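Long-range contacts in aminopeptidase (Aneurinibacillus sp. AM-1, PDB 5IB9), which probably acts as a zinc-dependent aminopeptidase, removing residues from the N-terminal end of peptide chains: residues E96-V100 / L177-R182; A308-Y314 / A359-P365; Y314-G318 / H348-H352. All blocks are in the same frame, centred on the assembly; numbering follows the deposited sequence.

Contact 1 of 3, residues E96-V100 / L177-R182; sequences ELVYV and LAANLR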
loop_
_atom_site.group_PDB
_atom_site.type_symbol
_atom_site.label_atom_id
_atom_site.label_comp_id
_atom_site.label_asym_id
_atom_site.label_seq_id
_atom_site.Cartn_x
_atom_site.Cartn_y
_atom_site.Cartn_z
ATOM N N GLU A 96 -27.426 -8.711 26.310
ATOM C CA GLU A 96 -28.597 -9.121 25.528
ATOM C C GLU A 96 -28.196 -9.377 24.061
ATOM O O GLU A 96 -27.366 -8.664 23.523
ATOM C CB GLU A 96 -29.677 -8.047 25.546
ATOM C CG GLU A 96 -30.965 -8.610 24.975
ATOM C CD GLU A 96 -32.041 -7.574 24.831
ATOM O OE1 GLU A 96 -31.870 -6.404 25.233
ATOM O OE2 GLU A 96 -33.097 -7.936 24.316
ATOM N N LEU A 97 -28.745 -10.432 23.496
ATOM C CA LEU A 97 -28.586 -10.794 22.054
ATOM C C LEU A 97 -29.691 -10.225 21.219
ATOM O O LEU A 97 -30.869 -10.435 21.517
ATOM C CB LEU A 97 -28.487 -12.332 21.974
ATOM C CG LEU A 97 -28.208 -12.874 20.574
ATOM C CD1 LEU A 97 -26.714 -12.582 20.266
ATOM C CD2 LEU A 97 -28.524 -14.405 20.533
ATOM N N VAL A 98 -29.337 -9.524 20.134
ATOM C CA VAL A 98 -30.295 -8.798 19.303
ATOM C C VAL A 98 -30.076 -9.226 17.873
ATOM O O VAL A 98 -28.945 -9.059 17.328
ATOM C CB VAL A 98 -30.150 -7.223 19.371
ATOM C CG1 VAL A 98 -31.241 -6.556 18.557
ATOM C CG2 VAL A 98 -30.188 -6.761 20.818
ATOM N N TYR A 99 -31.142 -9.748 17.285
ATOM C CA TYR A 99 -31.130 -10.136 15.859
ATOM C C TYR A 99 -31.235 -8.931 14.962
ATOM O O TYR A 99 -32.180 -8.131 15.060
ATOM C CB TYR A 99 -32.262 -11.112 15.576
ATOM C CG TYR A 99 -32.476 -11.465 14.128
ATOM C CD1 TYR A 99 -31.457 -12.099 13.382
ATOM C CD2 TYR A 99 -33.668 -11.139 13.495
ATOM C CE1 TYR A 99 -31.640 -12.443 12.035
ATOM C CE2 TYR A 99 -33.884 -11.480 12.155
ATOM C CZ TYR A 99 -32.863 -12.138 11.435
ATOM O OH TYR A 99 -33.095 -12.459 10.123
ATOM N N VAL A 100 -30.251 -8.780 14.062
ATOM C CA VAL A 100 -30.281 -7.624 13.161
ATOM C C VAL A 100 -30.215 -8.033 11.700
ATOM O O VAL A 100 -29.623 -7.313 10.891
ATOM C CB VAL A 100 -29.196 -6.579 13.453
ATOM C CG1 VAL A 100 -29.407 -5.940 14.841
ATOM C CG2 VAL A 100 -27.816 -7.210 13.322
ATOM N N LEU A 177 -31.810 -19.573 17.093
ATOM C CA LEU A 177 -31.722 -18.335 17.871
ATOM C C LEU A 177 -32.499 -17.213 17.198
ATOM O O LEU A 177 -33.287 -16.469 17.890
ATOM C CB LEU A 177 -30.234 -17.956 18.143
ATOM C CG LEU A 177 -29.556 -18.711 19.291
ATOM C CD1 LEU A 177 -28.005 -18.548 19.153
ATOM C CD2 LEU A 177 -29.993 -18.266 20.644
ATOM N N ALA A 178 -32.355 -17.066 15.885
ATOM C CA ALA A 178 -33.033 -16.004 15.171
ATOM C C ALA A 178 -34.546 -16.242 15.289
ATOM O O ALA A 178 -35.266 -15.273 15.383
ATOM C CB ALA A 178 -32.620 -15.932 13.716
ATOM N N ALA A 179 -34.993 -17.517 15.249
ATOM C CA ALA A 179 -36.432 -17.819 15.291
ATOM C C ALA A 179 -36.974 -17.336 16.658
ATOM O O ALA A 179 -38.006 -16.606 16.711
ATOM C CB ALA A 179 -36.728 -19.371 15.083
ATOM N N ASN A 180 -36.295 -17.747 17.719
ATOM C CA ASN A 180 -36.691 -17.374 19.091
ATOM C C ASN A 180 -36.692 -15.876 19.300
ATOM O O ASN A 180 -37.611 -15.308 19.909
ATOM C CB ASN A 180 -35.850 -18.093 20.122
ATOM C CG ASN A 180 -36.040 -19.606 20.044
ATOM O OD1 ASN A 180 -36.729 -20.088 19.147
ATOM N ND2 ASN A 180 -35.439 -20.346 20.966
ATOM N N LEU A 181 -35.692 -15.196 18.760
ATOM C CA LEU A 181 -35.712 -13.715 18.867
ATOM C C LEU A 181 -36.896 -13.106 18.120
ATOM O O LEU A 181 -37.567 -12.188 18.595
ATOM C CB LEU A 181 -34.366 -13.066 18.414
ATOM C CG LEU A 181 -33.269 -13.576 19.373
ATOM C CD1 LEU A 181 -31.839 -13.383 18.746
ATOM C CD2 LEU A 181 -33.277 -12.851 20.737
ATOM N N ARG A 182 -37.154 -13.576 16.892
ATOM C CA ARG A 182 -38.249 -13.059 16.146
ATOM C C ARG A 182 -39.569 -13.312 16.920
ATOM O O ARG A 182 -40.502 -12.533 16.781
ATOM C CB ARG A 182 -38.310 -13.698 14.757
ATOM C CG ARG A 182 -37.118 -13.314 13.823
ATOM C CD ARG A 182 -37.445 -13.817 12.381
ATOM N NE ARG A 182 -36.320 -14.369 11.600
ATOM C CZ ARG A 182 -35.988 -15.671 11.521
ATOM N NH1 ARG A 182 -36.650 -16.592 12.202
ATOM N NH2 ARG A 182 -34.955 -16.063 10.759
#
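Y99 reaches from strand 96-99 to helix 177-182 and meets it from CB to the hydroxyl end. Its CB lies 3.9 Å from L181 CD1. With CG anti to the backbone N (chi1 173°), the ring extends toward the helix, beside A178 and R182. CD1 and CE1 pass A178, whose CB sits over one face as a CH-pi contact, 4.2 Å from the Y99 ring centroid, toward the rim. R182 approaches the ring obliquely, its NE 3.8 Å from Y99 CE2. At the tip, OH lies 4.0 Å from R182 NE. The guanidinium plane is turned 83° from the ring plane, so the two do not stack. L97 points to the same helix. Its CD2 meets L181 CD1 at 3.9 Å and L177 CD2 at 4.1 Å, and it crosses each of these leucines at about a right angle. No hydrogen bond joins the segments; the contact is mostly apolar, with R182 at its exposed end. I187, L119 and I143 of neighbouring strands close round the leucines, and Y145 touches Y99 and A178. The strand and helix run at 92° to each other. This is a helix packed on the sheet of the PA (protease-associated) domain.

Contact 2 of 3, residues A308-Y314 / A359-P365; sequences AGDLIMY and ALFIHAP. With BES (2-(3-amino-2-hydroxy-4-phenyl-butyrylamino)-4-methyl-pentanoic acid), chain H.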
loop_
_atom_site.group_PDB
_atom_site.type_symbol
_atom_site.label_atom_id
_atom_site.label_comp_id
_atom_site.label_asym_id
_atom_site.label_seq_id
_atom_site.Cartn_x
_atom_site.Cartn_y
_atom_site.Cartn_z
ATOM N N ALA A 308 -8.928 -33.389 -8.595
ATOM C CA ALA A 308 -9.715 -32.272 -9.079
ATOM C C ALA A 308 -10.153 -32.593 -10.461
ATOM O O ALA A 308 -9.675 -33.549 -11.077
ATOM C CB ALA A 308 -8.765 -31.012 -9.146
ATOM N N GLY A 309 -10.962 -31.681 -10.996
ATOM C CA GLY A 309 -11.436 -31.864 -12.340
ATOM C C GLY A 309 -10.646 -31.359 -13.512
ATOM O O GLY A 309 -9.402 -31.449 -13.494
ATOM N N ASP A 310 -11.363 -30.961 -14.570
ATOM C CA ASP A 310 -10.657 -30.647 -15.814
ATOM C C ASP A 310 -10.140 -29.184 -15.673
ATOM O O ASP A 310 -10.669 -28.411 -14.924
ATOM C CB ASP A 310 -11.589 -30.631 -17.041
ATOM C CG ASP A 310 -12.330 -31.972 -17.269
ATOM O OD1 ASP A 310 -13.521 -31.920 -17.698
ATOM O OD2 ASP A 310 -11.705 -33.022 -17.044
ATOM N N LEU A 311 -9.166 -28.873 -16.492
ATOM C CA LEU A 311 -8.627 -27.483 -16.515
ATOM C C LEU A 311 -9.715 -26.474 -16.956
ATOM O O LEU A 311 -10.470 -26.764 -17.919
ATOM C CB LEU A 311 -7.407 -27.505 -17.475
ATOM C CG LEU A 311 -6.502 -26.277 -17.404
ATOM C CD1 LEU A 311 -5.937 -26.097 -16.062
ATOM C CD2 LEU A 311 -5.492 -26.439 -18.554
ATOM N N ILE A 312 -9.700 -25.277 -16.382
ATOM C CA ILE A 312 -10.569 -24.220 -16.848
ATOM C C ILE A 312 -9.785 -22.923 -16.732
ATOM O O ILE A 312 -8.830 -22.829 -15.922
ATOM C CB ILE A 312 -11.880 -24.176 -16.021
ATOM C CG1 ILE A 312 -12.882 -23.116 -16.569
ATOM C CG2 ILE A 312 -11.577 -23.969 -14.584
ATOM C CD1 ILE A 312 -14.314 -23.487 -16.148
ATOM N N MET A 313 -10.219 -21.918 -17.476
ATOM C CA MET A 313 -9.600 -20.577 -17.292
ATOM C C MET A 313 -10.635 -19.664 -16.662
ATOM O O MET A 313 -11.700 -19.538 -17.209
ATOM C CB MET A 313 -9.295 -20.007 -18.639
ATOM C CG MET A 313 -8.339 -20.861 -19.435
ATOM S SD MET A 313 -7.927 -20.269 -21.096
ATOM C CE MET A 313 -9.547 -20.446 -21.934
ATOM N N TYR A 314 -10.309 -18.949 -15.580
ATOM C CA TYR A 314 -11.275 -18.059 -14.972
ATOM C C TYR A 314 -10.830 -16.612 -15.130
ATOM O O TYR A 314 -9.671 -16.243 -14.917
ATOM C CB TYR A 314 -11.368 -18.321 -13.486
ATOM C CG TYR A 314 -12.205 -19.526 -13.086
ATOM C CD1 TYR A 314 -13.455 -19.737 -13.614
ATOM C CD2 TYR A 314 -11.681 -20.442 -12.213
ATOM C CE1 TYR A 314 -14.204 -20.907 -13.217
ATOM C CE2 TYR A 314 -12.434 -21.639 -11.798
ATOM C CZ TYR A 314 -13.684 -21.786 -12.295
ATOM O OH TYR A 314 -14.427 -22.929 -11.965
ATOM N N ALA A 359 -5.943 -14.207 -16.464
ATOM C CA ALA A 359 -6.815 -15.335 -16.208
ATOM C C ALA A 359 -6.103 -16.282 -15.274
ATOM O O ALA A 359 -4.829 -16.435 -15.374
ATOM C CB ALA A 359 -7.085 -16.086 -17.567
ATOM N N LEU A 360 -6.891 -17.005 -14.512
ATOM C CA LEU A 360 -6.457 -18.098 -13.607
ATOM C C LEU A 360 -6.663 -19.390 -14.324
ATOM O O LEU A 360 -7.765 -19.691 -14.882
ATOM C CB LEU A 360 -7.318 -18.000 -12.359
ATOM C CG LEU A 360 -7.273 -19.266 -11.511
ATOM C CD1 LEU A 360 -5.851 -19.609 -10.919
ATOM C CD2 LEU A 360 -8.312 -19.135 -10.293
ATOM N N PHE A 361 -5.625 -20.191 -14.299
ATOM C CA PHE A 361 -5.641 -21.639 -14.774
ATOM C C PHE A 361 -5.661 -22.556 -13.569
ATOM O O PHE A 361 -4.783 -22.414 -12.706
ATOM C CB PHE A 361 -4.394 -21.949 -15.661
ATOM C CG PHE A 361 -4.396 -21.167 -16.955
ATOM C CD1 PHE A 361 -4.729 -21.817 -18.129
ATOM C CD2 PHE A 361 -4.130 -19.798 -16.999
ATOM C CE1 PHE A 361 -4.792 -21.141 -19.376
ATOM C CE2 PHE A 361 -4.195 -19.102 -18.267
ATOM C CZ PHE A 361 -4.547 -19.758 -19.414
ATOM N N ILE A 362 -6.699 -23.408 -13.480
ATOM C CA ILE A 362 -6.965 -24.229 -12.250
ATOM C C ILE A 362 -7.777 -25.413 -12.704
ATOM O O ILE A 362 -8.477 -25.339 -13.745
ATOM C CB ILE A 362 -7.775 -23.397 -11.273
ATOM C CG1 ILE A 362 -8.038 -24.201 -9.976
ATOM C CG2 ILE A 362 -9.050 -22.788 -11.879
ATOM C CD1 ILE A 362 -8.438 -23.242 -8.776
ATOM N N HIS A 363 -7.598 -26.540 -11.972
ATOM C CA HIS A 363 -8.472 -27.695 -12.267
ATOM C C HIS A 363 -9.729 -27.566 -11.382
ATOM O O HIS A 363 -9.633 -27.429 -10.200
ATOM C CB HIS A 363 -7.794 -28.981 -11.993
ATOM C CG HIS A 363 -6.589 -29.225 -12.842
ATOM N ND1 HIS A 363 -6.612 -29.618 -14.156
ATOM C CD2 HIS A 363 -5.278 -29.112 -12.505
ATOM C CE1 HIS A 363 -5.359 -29.717 -14.618
ATOM N NE2 HIS A 363 -4.547 -29.433 -13.612
ATOM N N ALA A 364 -10.902 -27.627 -12.052
ATOM C CA ALA A 364 -12.191 -27.374 -11.360
ATOM C C ALA A 364 -13.204 -28.420 -11.846
ATOM O O ALA A 364 -13.153 -28.911 -12.951
ATOM C CB ALA A 364 -12.695 -25.956 -11.678
ATOM N N PRO A 365 -14.085 -28.856 -10.926
ATOM C CA PRO A 365 -14.156 -28.501 -9.517
ATOM C C PRO A 365 -12.895 -28.995 -8.751
ATOM O O PRO A 365 -12.262 -30.045 -9.088
ATOM C CB PRO A 365 -15.461 -29.223 -9.039
ATOM C CG PRO A 365 -15.573 -30.352 -9.988
ATOM C CD PRO A 365 -15.120 -29.826 -11.330
HETATM N N2 BES H . -6.518 -21.208 -4.901
HETATM C C1 BES H . -7.405 -20.452 -4.018
HETATM C C6 BES H . -8.540 -19.877 -4.862
HETATM C C7 BES H . -9.581 -20.837 -5.430
HETATM C C8 BES H . -10.072 -21.955 -4.711
HETATM C C12 BES H . -10.094 -20.559 -6.716
HETATM C C9 BES H . -11.064 -22.774 -5.291
HETATM C C11 BES H . -11.090 -21.390 -7.302
HETATM C C10 BES H . -11.560 -22.498 -6.581
HETATM C C2 BES H . -6.619 -19.343 -3.309
HETATM O O2 BES H . -5.460 -20.057 -2.881
HETATM C C3 BES H . -7.452 -18.949 -2.138
HETATM O O3 BES H . -7.625 -19.781 -1.253
HETATM N N1 BES H . -8.012 -17.790 -2.170
HETATM C C4 BES H . -8.907 -17.397 -1.077
HETATM C C13 BES H . -9.347 -15.998 -1.471
HETATM C C14 BES H . -8.212 -14.969 -1.530
HETATM C C15 BES H . -8.917 -13.648 -1.808
HETATM C C16 BES H . -7.324 -14.915 -0.285
HETATM C C5 BES H . -10.198 -18.205 -1.027
HETATM O O1 BES H . -10.882 -18.193 0.037
HETATM O O4 BES H . -10.607 -18.863 -2.001
#
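I362 and Y314 touch on the sheet face that looks to the inhibitor. I362 CG2 lies 3.5 Å from Y314 CD2. I362 CG1 is anti to the backbone N (chi1 -179°), which carries I362 CD1 out to C11 in the phenyl ring of BES, 3.6 Å away. From the tyrosine's own strand, I312 CG2 sits over one ring face. Y314 OH ends 3.5 Å from A364 CB. L360, on the same face, packs on D301, a zinc ligand, so this antiparallel pair backs the active site. On the other face, M313 and F361 lie side by side, pointing the same way. M313 SD is 4.5 Å from the F361 ring centroid and oblique to it, a Met-aromatic contact. An alanine in place of the phenylalanine is likely to leave M313 SD without its aromatic neighbour and open a gap beside V323 and V392. Antiparallel backbone bonds set these pairs. Y314 N gives to L360 O at 2.7 Å, and L360 N returns a bond to Y314 O at 2.9 Å. I312 and I362 form the next hydrogen-bonded pair. Strand 294-300 runs beside 359-364, and 340-342 beside 310-314. Helices 322-334 and 382-400 cover the face of M313, F361 and H363.

Contact 3 of 3, residues Y314-G318 / H348-H352; sequences YTIDG and HESFH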
loop_
_atom_site.group_PDB
_atom_site.type_symbol
_atom_site.label_atom_id
_atom_site.label_comp_id
_atom_site.label_asym_id
_atom_site.label_seq_id
_atom_site.Cartn_x
_atom_site.Cartn_y
_atom_site.Cartn_z
ATOM N N TYR A 314 -10.309 -18.949 -15.580
ATOM C CA TYR A 314 -11.275 -18.059 -14.972
ATOM C C TYR A 314 -10.830 -16.612 -15.130
ATOM O O TYR A 314 -9.671 -16.243 -14.917
ATOM C CB TYR A 314 -11.368 -18.321 -13.486
ATOM C CG TYR A 314 -12.205 -19.526 -13.086
ATOM C CD1 TYR A 314 -13.455 -19.737 -13.614
ATOM C CD2 TYR A 314 -11.681 -20.442 -12.213
ATOM C CE1 TYR A 314 -14.204 -20.907 -13.217
ATOM C CE2 TYR A 314 -12.434 -21.639 -11.798
ATOM C CZ TYR A 314 -13.684 -21.786 -12.295
ATOM O OH TYR A 314 -14.427 -22.929 -11.965
ATOM N N THR A 315 -11.787 -15.734 -15.487
ATOM C CA THR A 315 -11.521 -14.347 -15.539
ATOM C C THR A 315 -12.426 -13.613 -14.502
ATOM O O THR A 315 -13.519 -14.139 -14.138
ATOM C CB THR A 315 -11.697 -13.695 -16.926
ATOM O OG1 THR A 315 -13.103 -13.813 -17.235
ATOM C CG2 THR A 315 -10.887 -14.479 -17.969
ATOM N N ILE A 316 -12.021 -12.434 -14.081
ATOM C CA ILE A 316 -12.789 -11.729 -12.997
ATOM C C ILE A 316 -14.175 -11.343 -13.477
ATOM O O ILE A 316 -15.089 -11.473 -12.628
ATOM C CB ILE A 316 -11.993 -10.440 -12.620
ATOM C CG1 ILE A 316 -10.595 -10.806 -12.033
ATOM C CG2 ILE A 316 -12.777 -9.558 -11.643
ATOM C CD1 ILE A 316 -10.571 -11.841 -10.936
ATOM N N ASP A 317 -14.261 -10.856 -14.733
ATOM C CA ASP A 317 -15.550 -10.424 -15.284
ATOM C C ASP A 317 -16.262 -11.510 -16.070
ATOM O O ASP A 317 -17.293 -11.213 -16.675
ATOM C CB ASP A 317 -15.349 -9.134 -16.082
ATOM C CG ASP A 317 -14.249 -9.237 -17.103
ATOM O OD1 ASP A 317 -13.879 -8.154 -17.672
ATOM O OD2 ASP A 317 -13.738 -10.373 -17.376
ATOM N N GLY A 318 -15.768 -12.751 -16.111
ATOM C CA GLY A 318 -16.399 -13.782 -16.975
ATOM C C GLY A 318 -16.407 -13.476 -18.464
ATOM O O GLY A 318 -17.176 -14.113 -19.204
ATOM N N HIS A 348 -4.626 -13.222 -10.155
ATOM C CA HIS A 348 -5.043 -12.558 -11.409
ATOM C C HIS A 348 -5.914 -11.349 -11.115
ATOM O O HIS A 348 -5.922 -10.407 -11.912
ATOM C CB HIS A 348 -5.722 -13.513 -12.369
ATOM C CG HIS A 348 -6.943 -14.163 -11.789
ATOM N ND1 HIS A 348 -6.952 -14.866 -10.584
ATOM C CD2 HIS A 348 -8.182 -14.239 -12.316
ATOM C CE1 HIS A 348 -8.212 -15.301 -10.381
ATOM N NE2 HIS A 348 -8.957 -14.955 -11.437
ATOM N N GLU A 349 -6.632 -11.339 -9.990
ATOM C CA GLU A 349 -7.473 -10.167 -9.622
ATOM C C GLU A 349 -6.664 -8.904 -9.454
ATOM O O GLU A 349 -7.188 -7.806 -9.661
ATOM C CB GLU A 349 -8.152 -10.496 -8.325
ATOM C CG GLU A 349 -9.347 -9.542 -8.000
ATOM C CD GLU A 349 -10.185 -10.152 -6.866
ATOM O OE1 GLU A 349 -10.653 -11.330 -6.924
ATOM O OE2 GLU A 349 -10.352 -9.461 -5.895
ATOM N N SER A 350 -5.393 -9.034 -9.093
ATOM C CA SER A 350 -4.553 -7.827 -8.935
ATOM C C SER A 350 -4.150 -7.139 -10.203
ATOM O O SER A 350 -3.880 -5.933 -10.211
ATOM C CB SER A 350 -3.335 -8.254 -8.093
ATOM O OG SER A 350 -3.789 -8.784 -6.819
ATOM N N PHE A 351 -4.111 -7.967 -11.241
ATOM C CA PHE A 351 -3.728 -7.445 -12.587
ATOM C C PHE A 351 -4.994 -7.046 -13.317
ATOM O O PHE A 351 -4.947 -6.024 -14.015
ATOM C CB PHE A 351 -2.839 -8.486 -13.303
ATOM C CG PHE A 351 -1.603 -8.740 -12.531
ATOM C CD1 PHE A 351 -0.536 -7.829 -12.604
ATOM C CD2 PHE A 351 -1.541 -9.739 -11.549
ATOM C CE1 PHE A 351 0.598 -7.957 -11.759
ATOM C CE2 PHE A 351 -0.410 -9.892 -10.733
ATOM C CZ PHE A 351 0.671 -8.982 -10.849
ATOM N N HIS A 352 -6.080 -7.801 -13.248
ATOM C CA HIS A 352 -7.334 -7.324 -13.813
ATOM C C HIS A 352 -7.664 -5.913 -13.272
ATOM O O HIS A 352 -8.156 -5.061 -14.058
ATOM C CB HIS A 352 -8.393 -8.327 -13.476
ATOM C CG HIS A 352 -9.721 -7.892 -13.946
ATOM N ND1 HIS A 352 -10.170 -8.202 -15.210
ATOM C CD2 HIS A 352 -10.702 -7.210 -13.315
ATOM C CE1 HIS A 352 -11.389 -7.694 -15.360
ATOM N NE2 HIS A 352 -11.693 -7.017 -14.267
HETATM O O HOH W 1 -13.924 -5.854 -15.177
#
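H348 O accepts two backbone bonds, from H352 N at 2.9 Å and F351 N at 3.1 Å. These bonds belong to the short helix on which H348 and H352 both face I316. The I316 side chain fits between the two histidines. Its CB stands over the centre of the H352 ring, 3.6 Å from the centroid and 10° off the normal, a CH-pi contact. Its CD1 turns the other way and comes 3.5 Å from H348 NE2, oblique to that ring, with E349 CB at 3.8 Å. H352 reaches the isoleucine because CG is anti to the backbone N (chi1 177°). At the H352 ring edge, in plane, D317 OD1 lies 3.4 Å from CE1. A water is also in the ring plane, 2.7 Å from H352 NE2, and makes a weak bond to D317 OD1. H348 is tied elsewhere: its NE2 bonds to E343 O, which fixes the ring beside I316. I316 and D317 are the middle residues of a type I turn, T315 to G318, that follows strand 310-315. Helix 348-352 packs against the end of that strand. Its H348 also touches strands 294-300 and 358-364, while F351 reaches helix 277-283.

In the fold
Contact 1 stands apart, in the PA domain. Contacts 2 and 3 lie in the M28 peptidase family region and touch: H348 CE1 packs on L360 CB at 3.5 Å. They share Y314 and strand 310-315, and contact 3 is nested in the loop that contact 2 closes. Contacts 1 and 2 are both partly buried; contact 3 is at the surface. Contact 2 is held by backbone hydrogen bonds, with mostly apolar side chains on both faces. Contact 3 has no direct hydrogen bonds between its segments; an isoleucine meets two histidine rings, and a water bridges H352 and, weakly, D317. Contact 1 joins helix to strand without a hydrogen bond, mainly through side chains. Of the three, contact 2 reaches the inhibitor directly, through I362.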